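Local coordinates for phenazine biosynthesis protein PhzF family (Enterococcus faecalis, PDB 1S7J) that belongs to the PhzF family and is probably an isomerase, though its substrate and the reaction it carries out are not established, at residues S183-F191 / L218-S229; L142-E153 / L171-D182. All coordinates share one frame; numbering follows the deposited sequence.

Contact 1. Residues S183-F191 / L218-S229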
loop_
_atom_site.group_PDB
_atom_site.type_symbol
_atom_site.label_atom_id
_atom_site.label_comp_id
_atom_site.label_asym_id
_atom_site.label_seq_id
_atom_site.Cartn_x
_atom_site.Cartn_y
_atom_site.Cartn_z
ATOM N N SER A 183 -8.055 14.849 12.957
ATOM C CA SER A 183 -7.313 14.433 14.159
ATOM C C SER A 183 -5.906 13.925 13.793
ATOM O O SER A 183 -5.132 13.515 14.668
ATOM C CB SER A 183 -8.072 13.316 14.894
ATOM O OG SER A 183 -9.385 13.728 15.265
ATOM N N VAL A 184 -5.593 13.945 12.503
ATOM C CA VAL A 184 -4.305 13.487 12.008
ATOM C C VAL A 184 -3.763 14.586 11.074
ATOM O O VAL A 184 -4.493 15.527 10.753
ATOM C CB VAL A 184 -4.485 12.132 11.265
ATOM C CG1 VAL A 184 -4.610 12.331 9.765
ATOM C CG2 VAL A 184 -3.398 11.176 11.631
ATOM N N ASP A 185 -2.509 14.483 10.662
ATOM C CA ASP A 185 -1.944 15.513 9.786
ATOM C C ASP A 185 -2.590 15.581 8.400
ATOM O O ASP A 185 -2.891 16.668 7.904
ATOM C CB ASP A 185 -0.414 15.385 9.688
ATOM C CG ASP A 185 0.300 15.911 10.938
ATOM O OD1 ASP A 185 -0.289 16.743 11.669
ATOM O OD2 ASP A 185 1.448 15.502 11.183
ATOM N N PHE A 186 -2.786 14.426 7.769
ATOM C CA PHE A 186 -3.423 14.377 6.461
ATOM C C PHE A 186 -4.068 13.023 6.183
ATOM O O PHE A 186 -3.642 11.995 6.722
ATOM C CB PHE A 186 -2.433 14.742 5.347
ATOM C CG PHE A 186 -1.412 13.674 5.041
ATOM C CD1 PHE A 186 -0.140 13.722 5.611
ATOM C CD2 PHE A 186 -1.696 12.659 4.125
ATOM C CE1 PHE A 186 0.838 12.784 5.262
ATOM C CE2 PHE A 186 -0.729 11.722 3.773
ATOM C CZ PHE A 186 0.543 11.786 4.343
ATOM N N VAL A 187 -5.105 13.038 5.355
ATOM C CA VAL A 187 -5.828 11.827 4.981
ATOM C C VAL A 187 -5.806 11.631 3.480
ATOM O O VAL A 187 -5.576 12.572 2.742
ATOM C CB VAL A 187 -7.290 11.891 5.448
ATOM C CG1 VAL A 187 -7.364 11.693 6.947
ATOM C CG2 VAL A 187 -7.904 13.222 5.061
ATOM N N SER A 188 -6.080 10.424 3.026
ATOM C CA SER A 188 -6.095 10.145 1.606
ATOM C C SER A 188 -6.971 8.956 1.284
ATOM O O SER A 188 -7.563 8.345 2.173
ATOM C CB SER A 188 -4.672 9.883 1.099
ATOM O OG SER A 188 -4.112 8.716 1.688
ATOM N N ARG A 189 -7.111 8.687 -0.010
ATOM C CA ARG A 189 -7.862 7.552 -0.563
ATOM C C ARG A 189 -7.255 7.371 -1.940
ATOM O O ARG A 189 -6.951 8.353 -2.611
ATOM C CB ARG A 189 -9.364 7.850 -0.670
ATOM C CG ARG A 189 -10.100 7.814 0.648
ATOM C CD ARG A 189 -11.565 8.099 0.469
ATOM N NE ARG A 189 -12.239 7.074 -0.332
ATOM C CZ ARG A 189 -13.555 7.039 -0.554
ATOM N NH1 ARG A 189 -14.071 6.072 -1.288
ATOM N NH2 ARG A 189 -14.342 7.981 -0.054
ATOM N N THR A 190 -7.039 6.135 -2.354
ATOM C CA THR A 190 -6.437 5.898 -3.651
ATOM C C THR A 190 -7.270 4.991 -4.548
ATOM O O THR A 190 -7.698 3.908 -4.138
ATOM C CB THR A 190 -4.971 5.348 -3.502
ATOM O OG1 THR A 190 -4.987 4.037 -2.924
ATOM C CG2 THR A 190 -4.150 6.281 -2.611
ATOM N N PHE A 191 -7.545 5.470 -5.770
ATOM C CA PHE A 191 -8.346 4.717 -6.735
ATOM C C PHE A 191 -7.501 4.276 -7.920
ATOM O O PHE A 191 -6.730 5.055 -8.456
ATOM C CB PHE A 191 -9.517 5.577 -7.243
ATOM C CG PHE A 191 -10.189 6.397 -6.166
ATOM C CD1 PHE A 191 -10.850 5.781 -5.107
ATOM C CD2 PHE A 191 -10.135 7.788 -6.205
ATOM C CE1 PHE A 191 -11.444 6.545 -4.093
ATOM C CE2 PHE A 191 -10.725 8.555 -5.202
ATOM C CZ PHE A 191 -11.382 7.929 -4.143
ATOM N N LEU A 218 2.991 21.517 5.086
ATOM C CA LEU A 218 2.815 21.672 6.540
ATOM C C LEU A 218 4.100 22.053 7.244
ATOM O O LEU A 218 4.082 22.460 8.419
ATOM C CB LEU A 218 2.248 20.393 7.161
ATOM C CG LEU A 218 0.810 20.026 6.809
ATOM C CD1 LEU A 218 0.380 18.807 7.606
ATOM C CD2 LEU A 218 -0.112 21.205 7.102
ATOM N N ASN A 219 5.217 21.896 6.537
ATOM C CA ASN A 219 6.549 22.222 7.052
ATOM C C ASN A 219 6.916 21.339 8.261
ATOM O O ASN A 219 7.126 21.831 9.377
ATOM C CB ASN A 219 6.614 23.715 7.421
ATOM C CG ASN A 219 8.015 24.281 7.346
ATOM O OD1 ASN A 219 8.352 25.225 8.068
ATOM N ND2 ASN A 219 8.846 23.729 6.453
ATOM N N GLN A 220 6.975 20.023 8.020
ATOM C CA GLN A 220 7.315 19.046 9.068
ATOM C C GLN A 220 8.167 17.900 8.530
ATOM O O GLN A 220 8.215 17.650 7.314
ATOM C CB GLN A 220 6.043 18.468 9.692
ATOM C CG GLN A 220 5.186 19.491 10.405
ATOM C CD GLN A 220 3.841 18.946 10.838
ATOM O OE1 GLN A 220 3.086 19.621 11.537
ATOM N NE2 GLN A 220 3.529 17.726 10.423
ATOM N N THR A 221 8.867 17.231 9.443
ATOM C CA THR A 221 9.711 16.084 9.095
ATOM C C THR A 221 8.890 14.827 9.346
ATOM O O THR A 221 9.017 13.831 8.630
ATOM C CB THR A 221 10.984 16.019 9.984
ATOM O OG1 THR A 221 11.718 17.247 9.866
ATOM C CG2 THR A 221 11.876 14.846 9.558
ATOM N N THR A 222 8.061 14.877 10.387
ATOM C CA THR A 222 7.204 13.759 10.743
ATOM C C THR A 222 5.731 14.132 10.689
ATOM O O THR A 222 5.325 15.204 11.157
ATOM C CB THR A 222 7.551 13.184 12.138
ATOM O OG1 THR A 222 7.560 14.237 13.118
ATOM C CG2 THR A 222 8.910 12.515 12.103
ATOM N N LEU A 223 4.937 13.265 10.073
ATOM C CA LEU A 223 3.515 13.486 9.939
ATOM C C LEU A 223 2.715 12.238 10.246
ATOM O O LEU A 223 3.187 11.118 10.044
ATOM C CB LEU A 223 3.169 13.931 8.513
ATOM C CG LEU A 223 3.863 15.129 7.889
ATOM C CD1 LEU A 223 4.789 14.647 6.780
ATOM C CD2 LEU A 223 2.823 16.083 7.326
ATOM N N SER A 224 1.510 12.437 10.743
ATOM C CA SER A 224 0.605 11.348 11.038
ATOM C C SER A 224 -0.415 11.334 9.872
ATOM O O SER A 224 -0.857 12.398 9.415
ATOM C CB SER A 224 -0.079 11.562 12.398
ATOM O OG SER A 224 -0.462 12.923 12.595
ATOM N N ALA A 225 -0.717 10.156 9.352
ATOM C CA ALA A 225 -1.646 10.044 8.237
ATOM C C ALA A 225 -2.682 8.943 8.427
ATOM O O ALA A 225 -2.514 8.049 9.261
ATOM C CB ALA A 225 -0.884 9.815 6.956
ATOM N N TYR A 226 -3.747 9.001 7.653
ATOM C CA TYR A 226 -4.784 8.005 7.728
ATOM C C TYR A 226 -5.484 7.907 6.408
ATOM O O TYR A 226 -6.140 8.855 5.985
ATOM C CB TYR A 226 -5.806 8.366 8.826
ATOM C CG TYR A 226 -6.614 7.186 9.308
ATOM C CD1 TYR A 226 -6.371 6.619 10.556
ATOM C CD2 TYR A 226 -7.593 6.602 8.494
ATOM C CE1 TYR A 226 -7.079 5.497 10.993
ATOM C CE2 TYR A 226 -8.311 5.481 8.914
ATOM C CZ TYR A 226 -8.051 4.929 10.162
ATOM O OH TYR A 226 -8.755 3.813 10.595
ATOM N N GLN A 227 -5.321 6.781 5.721
ATOM C CA GLN A 227 -5.988 6.576 4.454
ATOM C C GLN A 227 -7.421 6.176 4.807
ATOM O O GLN A 227 -7.679 5.043 5.223
ATOM C CB GLN A 227 -5.309 5.506 3.638
ATOM C CG GLN A 227 -5.684 5.583 2.192
ATOM C CD GLN A 227 -4.714 4.912 1.299
ATOM O OE1 GLN A 227 -5.065 4.436 0.235
ATOM N NE2 GLN A 227 -3.443 4.847 1.725
ATOM N N VAL A 228 -8.325 7.154 4.716
ATOM C CA VAL A 228 -9.721 6.979 5.062
ATOM C C VAL A 228 -10.623 6.245 4.059
ATOM O O VAL A 228 -11.633 6.783 3.575
ATOM C CB VAL A 228 -10.353 8.340 5.529
ATOM C CG1 VAL A 228 -10.416 9.333 4.371
ATOM C CG2 VAL A 228 -11.726 8.111 6.171
ATOM N N SER A 229 -10.243 5.035 3.736
ATOM C CA SER A 229 -10.945 4.138 2.887
ATOM C C SER A 229 -12.091 3.536 3.773
ATOM O O SER A 229 -12.061 3.676 4.994
ATOM C CB SER A 229 -10.026 3.108 2.230
ATOM O OG SER A 229 -9.446 2.172 3.120
#
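Phe186 to Ser188 pair in parallel with Ala225 to Gln227, the strands 186-191 and 222-227 approaching to 4.7 Å between axes that diverge by 31°, with Tyr226 N bonded to Phe186 O and Phe186 N to Ser224 O. At the start of the pairing, the carboxylate of Asp185 reaches across to the 220-224 region of the partner segment. Its OD2 accepts from Ser224 N (3.1 Å) and from the side-chain amide of Gln220 through NE2 (3.1 Å), the two donors arriving from opposite faces of the carboxylate. In return, Ser224 OG accepts from Asp185 N at 3.2 Å. Ala225 CB sits over one face of the Phe186 ring, 3.7 Å from its centroid, in a CH-pi contact, while Leu223 CD2 lies at the ring edge; a chi1 of 74°, with CG between the backbone N and the carbonyl carbon, carries the ring to Ala225 CB on the partner strand. Trp214 of helix 207-218 stacks with the same ring. Farther along, Gln227 runs out extended from a CG anti to its backbone N (chi1 -161°), and its OE1 accepts from Thr190 OG1 at 3.2 Å, the two side chains crossing at about a right angle. One carboxylate oxygen, gripped by two donors that would probably stabilise its negative charge, thus pins the start of the parallel pair, and an amide-hydroxyl bond ties its far end.

Contact 2. Residues L142-E153 / L171-D182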
loop_
_atom_site.group_PDB
_atom_site.type_symbol
_atom_site.label_atom_id
_atom_site.label_comp_id
_atom_site.label_asym_id
_atom_site.label_seq_id
_atom_site.Cartn_x
_atom_site.Cartn_y
_atom_site.Cartn_z
ATOM N N LEU A 142 0.683 15.831 -10.648
ATOM C CA LEU A 142 0.890 14.553 -11.315
ATOM C C LEU A 142 2.210 13.896 -10.899
ATOM O O LEU A 142 3.189 14.572 -10.582
ATOM C CB LEU A 142 0.815 14.721 -12.851
ATOM C CG LEU A 142 0.706 13.517 -13.837
ATOM C CD1 LEU A 142 2.080 12.975 -14.200
ATOM C CD2 LEU A 142 -0.216 12.415 -13.309
ATOM N N GLY A 143 2.168 12.585 -10.820
ATOM C CA GLY A 143 3.313 11.778 -10.466
ATOM C C GLY A 143 3.001 10.481 -11.156
ATOM O O GLY A 143 2.702 10.476 -12.369
ATOM N N ARG A 144 3.058 9.372 -10.446
ATOM C CA ARG A 144 2.708 8.108 -11.056
ATOM C C ARG A 144 1.184 8.169 -11.244
ATOM O O ARG A 144 0.641 7.692 -12.248
ATOM C CB ARG A 144 3.088 6.923 -10.156
ATOM C CG ARG A 144 2.848 5.557 -10.801
ATOM C CD ARG A 144 1.834 4.726 -10.022
ATOM N NE ARG A 144 2.462 3.918 -8.980
ATOM C CZ ARG A 144 2.055 3.838 -7.706
ATOM N NH1 ARG A 144 2.711 3.046 -6.877
ATOM N NH2 ARG A 144 1.035 4.551 -7.263
ATOM N N ASP A 145 0.514 8.817 -10.279
ATOM C CA ASP A 145 -0.940 8.978 -10.277
ATOM C C ASP A 145 -1.343 10.428 -10.211
ATOM O O ASP A 145 -0.575 11.288 -9.773
ATOM C CB ASP A 145 -1.552 8.321 -9.031
ATOM C CG ASP A 145 -0.870 7.063 -8.632
ATOM O OD1 ASP A 145 -0.305 7.031 -7.518
ATOM O OD2 ASP A 145 -0.899 6.095 -9.419
ATOM N N LEU A 146 -2.584 10.704 -10.602
ATOM C CA LEU A 146 -3.113 12.047 -10.518
ATOM C C LEU A 146 -3.197 12.328 -9.016
ATOM O O LEU A 146 -3.399 11.404 -8.229
ATOM C CB LEU A 146 -4.469 12.136 -11.198
ATOM C CG LEU A 146 -4.319 12.306 -12.714
ATOM C CD1 LEU A 146 -5.606 11.929 -13.443
ATOM C CD2 LEU A 146 -3.891 13.747 -13.017
ATOM N N PHE A 147 -3.076 13.572 -8.631
ATOM C CA PHE A 147 -3.049 13.925 -7.225
ATOM C C PHE A 147 -3.919 15.151 -6.972
ATOM O O PHE A 147 -3.507 16.274 -7.243
ATOM C CB PHE A 147 -1.578 14.212 -6.884
ATOM C CG PHE A 147 -1.298 14.456 -5.448
ATOM C CD1 PHE A 147 -0.693 13.470 -4.675
ATOM C CD2 PHE A 147 -1.560 15.697 -4.866
ATOM C CE1 PHE A 147 -0.343 13.712 -3.348
ATOM C CE2 PHE A 147 -1.215 15.951 -3.539
ATOM C CZ PHE A 147 -0.606 14.953 -2.778
ATOM N N PHE A 148 -5.115 14.935 -6.437
ATOM C CA PHE A 148 -6.043 16.037 -6.174
ATOM C C PHE A 148 -6.183 16.350 -4.706
ATOM O O PHE A 148 -6.234 15.452 -3.876
ATOM C CB PHE A 148 -7.417 15.707 -6.751
ATOM C CG PHE A 148 -7.386 15.211 -8.159
ATOM C CD1 PHE A 148 -7.931 13.973 -8.486
ATOM C CD2 PHE A 148 -6.796 15.978 -9.175
ATOM C CE1 PHE A 148 -7.898 13.500 -9.789
ATOM C CE2 PHE A 148 -6.759 15.515 -10.481
ATOM C CZ PHE A 148 -7.311 14.270 -10.793
ATOM N N VAL A 149 -6.249 17.630 -4.383
ATOM C CA VAL A 149 -6.411 18.065 -3.003
ATOM C C VAL A 149 -7.862 18.521 -2.855
ATOM O O VAL A 149 -8.368 19.266 -3.692
ATOM C CB VAL A 149 -5.442 19.217 -2.654
ATOM C CG1 VAL A 149 -5.602 19.626 -1.197
ATOM C CG2 VAL A 149 -4.001 18.785 -2.934
ATOM N N LEU A 150 -8.538 18.025 -1.830
ATOM C CA LEU A 150 -9.936 18.359 -1.607
ATOM C C LEU A 150 -10.159 19.271 -0.407
ATOM O O LEU A 150 -9.208 19.633 0.296
ATOM C CB LEU A 150 -10.759 17.070 -1.474
ATOM C CG LEU A 150 -11.173 16.285 -2.739
ATOM C CD1 LEU A 150 -10.134 16.348 -3.849
ATOM C CD2 LEU A 150 -11.456 14.846 -2.350
ATOM N N LYS A 151 -11.413 19.623 -0.170
ATOM C CA LYS A 151 -11.801 20.519 0.918
ATOM C C LYS A 151 -11.342 20.120 2.337
ATOM O O LYS A 151 -10.653 20.886 3.002
ATOM C CB LYS A 151 -13.324 20.737 0.905
ATOM C CG LYS A 151 -13.819 21.742 1.943
ATOM C CD LYS A 151 -15.337 21.846 1.950
ATOM C CE LYS A 151 -15.808 22.796 3.055
ATOM N NZ LYS A 151 -17.295 22.963 3.080
ATOM N N ASP A 152 -11.776 18.950 2.798
ATOM C CA ASP A 152 -11.415 18.467 4.147
ATOM C C ASP A 152 -11.486 16.950 4.257
ATOM O O ASP A 152 -11.691 16.258 3.258
ATOM C CB ASP A 152 -12.316 19.121 5.216
ATOM C CG ASP A 152 -13.826 19.044 4.870
ATOM O OD1 ASP A 152 -14.230 18.273 3.973
ATOM O OD2 ASP A 152 -14.602 19.774 5.520
ATOM N N GLU A 153 -11.302 16.426 5.474
ATOM C CA GLU A 153 -11.353 14.975 5.673
ATOM C C GLU A 153 -12.757 14.444 5.439
ATOM O O GLU A 153 -12.936 13.358 4.880
ATOM C CB GLU A 153 -10.889 14.590 7.077
ATOM C CG GLU A 153 -10.923 13.077 7.310
ATOM C CD GLU A 153 -10.530 12.656 8.722
ATOM O OE1 GLU A 153 -10.935 11.548 9.129
ATOM O OE2 GLU A 153 -9.808 13.413 9.414
ATOM N N LEU A 171 -4.237 11.040 -17.906
ATOM C CA LEU A 171 -3.036 11.073 -17.070
ATOM C C LEU A 171 -3.006 10.063 -15.910
ATOM O O LEU A 171 -4.048 9.648 -15.392
ATOM C CB LEU A 171 -2.823 12.485 -16.517
ATOM C CG LEU A 171 -2.753 13.611 -17.546
ATOM C CD1 LEU A 171 -2.513 14.933 -16.847
ATOM C CD2 LEU A 171 -1.647 13.320 -18.540
ATOM N N GLY A 172 -1.780 9.704 -15.504
ATOM C CA GLY A 172 -1.568 8.782 -14.389
ATOM C C GLY A 172 -2.019 7.331 -14.510
ATOM O O GLY A 172 -2.561 6.901 -15.530
ATOM N N VAL A 173 -1.712 6.567 -13.464
ATOM C CA VAL A 173 -2.091 5.160 -13.387
ATOM C C VAL A 173 -3.299 5.095 -12.471
ATOM O O VAL A 173 -4.244 4.326 -12.705
ATOM C CB VAL A 173 -0.950 4.300 -12.773
ATOM C CG1 VAL A 173 -1.385 2.831 -12.666
ATOM C CG2 VAL A 173 0.313 4.427 -13.614
ATOM N N GLY A 174 -3.264 5.896 -11.419
ATOM C CA GLY A 174 -4.350 5.937 -10.477
ATOM C C GLY A 174 -4.731 7.357 -10.153
ATOM O O GLY A 174 -4.377 8.286 -10.884
ATOM N N VAL A 175 -5.451 7.535 -9.062
ATOM C CA VAL A 175 -5.893 8.845 -8.622
ATOM C C VAL A 175 -5.815 8.918 -7.106
ATOM O O VAL A 175 -6.285 8.016 -6.401
ATOM C CB VAL A 175 -7.354 9.127 -9.071
ATOM C CG1 VAL A 175 -7.865 10.418 -8.445
ATOM C CG2 VAL A 175 -7.433 9.199 -10.592
ATOM N N ILE A 176 -5.202 9.972 -6.609
ATOM C CA ILE A 176 -5.053 10.180 -5.189
ATOM C C ILE A 176 -5.833 11.405 -4.811
ATOM O O ILE A 176 -5.903 12.360 -5.583
ATOM C CB ILE A 176 -3.568 10.414 -4.799
ATOM C CG1 ILE A 176 -2.704 9.225 -5.235
ATOM C CG2 ILE A 176 -3.451 10.633 -3.293
ATOM C CD1 ILE A 176 -1.225 9.412 -4.974
ATOM N N VAL A 177 -6.474 11.364 -3.652
ATOM C CA VAL A 177 -7.244 12.478 -3.145
ATOM C C VAL A 177 -6.771 12.696 -1.712
ATOM O O VAL A 177 -6.578 11.728 -0.965
ATOM C CB VAL A 177 -8.784 12.189 -3.191
ATOM C CG1 VAL A 177 -9.250 12.026 -4.641
ATOM C CG2 VAL A 177 -9.116 10.938 -2.403
ATOM N N THR A 178 -6.579 13.949 -1.330
ATOM C CA THR A 178 -6.078 14.275 0.009
ATOM C C THR A 178 -6.784 15.470 0.623
ATOM O O THR A 178 -7.619 16.113 -0.015
ATOM C CB THR A 178 -4.569 14.627 -0.035
ATOM O OG1 THR A 178 -3.967 14.069 -1.214
ATOM C CG2 THR A 178 -3.875 14.084 1.169
ATOM N N ALA A 179 -6.428 15.771 1.869
ATOM C CA ALA A 179 -6.986 16.898 2.602
ATOM C C ALA A 179 -6.472 16.893 4.041
ATOM O O ALA A 179 -5.990 15.869 4.530
ATOM C CB ALA A 179 -8.496 16.846 2.589
ATOM N N SER A 180 -6.546 18.045 4.702
ATOM C CA SER A 180 -6.102 18.156 6.091
ATOM C C SER A 180 -6.931 17.244 6.984
ATOM O O SER A 180 -8.178 17.275 6.945
ATOM C CB SER A 180 -6.231 19.607 6.599
ATOM O OG SER A 180 -5.294 20.472 5.979
ATOM N N GLY A 181 -6.257 16.418 7.768
ATOM C CA GLY A 181 -6.953 15.520 8.666
ATOM C C GLY A 181 -7.568 16.273 9.826
ATOM O O GLY A 181 -7.099 17.355 10.192
ATOM N N ASP A 182 -8.643 15.722 10.390
ATOM C CA ASP A 182 -9.321 16.349 11.524
ATOM C C ASP A 182 -8.575 16.068 12.831
ATOM O O ASP A 182 -8.479 16.941 13.695
ATOM C CB ASP A 182 -10.768 15.846 11.640
ATOM C CG ASP A 182 -11.592 16.114 10.382
ATOM O OD1 ASP A 182 -12.563 15.365 10.150
ATOM O OD2 ASP A 182 -11.277 17.069 9.631
#
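Leu146 to Val149 run parallel to Val175 to Thr178 as neighbouring strands in one lobe of this PhzF-family fold, a family grouped with the diaminopimelate epimerases. Backbone donors and acceptors alternate across the pair: Leu146 N gives to Gly174 O, Ile176 N to Leu146 O, Phe148 N to Ile176 O at 2.8 Å, Thr178 N to Phe148 O, and Leu150 N to Thr178 O. Ahead of the strands, Arg144 O takes the N-H of Val173 (2.9 Å), and Asp145 OD2 receives a weak bond from Gly174 N. The same carboxylate forms a salt bridge with its neighbour, Arg144 NH2 lying 2.8 Å from Asp145 OD1, while Arg144 NH1 is bonded to Ser205 OG. Arg144 and Asp145 lie in the loop just before strand 146-149.

Mostly apolar side chains pack on both faces. On one, the Phe148 ring meets Val175, CE1 to CG1 at 3.4 Å, and Leu150 CD2 rests on Val177 CB; Tyr129 and Leu133 of helix 127-133 pack against this side. On the other, Phe147 lies against Ile176, and Thr178 OG1 sits over a face of the Phe147 ring, 3.8 Å from CZ. That buried hydroxyl has no hydrogen-bonding partner in the model. Asp152, at the N-cap of helix 153-158, caps a backbone N of that helix, and its OD1 is bonded to Thr155 OG1. Glu153, its CG anti to the backbone N (chi1 -180°), extends toward segment 171-182, where OE2 accepts the N-H of Asp182 at 2.8 Å, almost straight at 173°.

Contact 2 closes before contact 1 opens along the chain, and their centres lie 11 Å apart on the same side of the chain's centre. Strand 175-180 leads by a short loop into strand 186-192, and the two are antiparallel neighbours, so the strand order runs 146-149, 175-180, 186-192, 222-227. Phe191 O lies 2.9 Å from Val175 N and Val187 N 3.1 Å from Ala179 O, probable hydrogen bonds that join the two contacts directly. Helix 207-218 touches both, packing on Phe186 as well as on Ile176 and Thr178. Two parallel pairs flanking an antiparallel one therefore form a continuous part of one lobe, backed on one face by that helix.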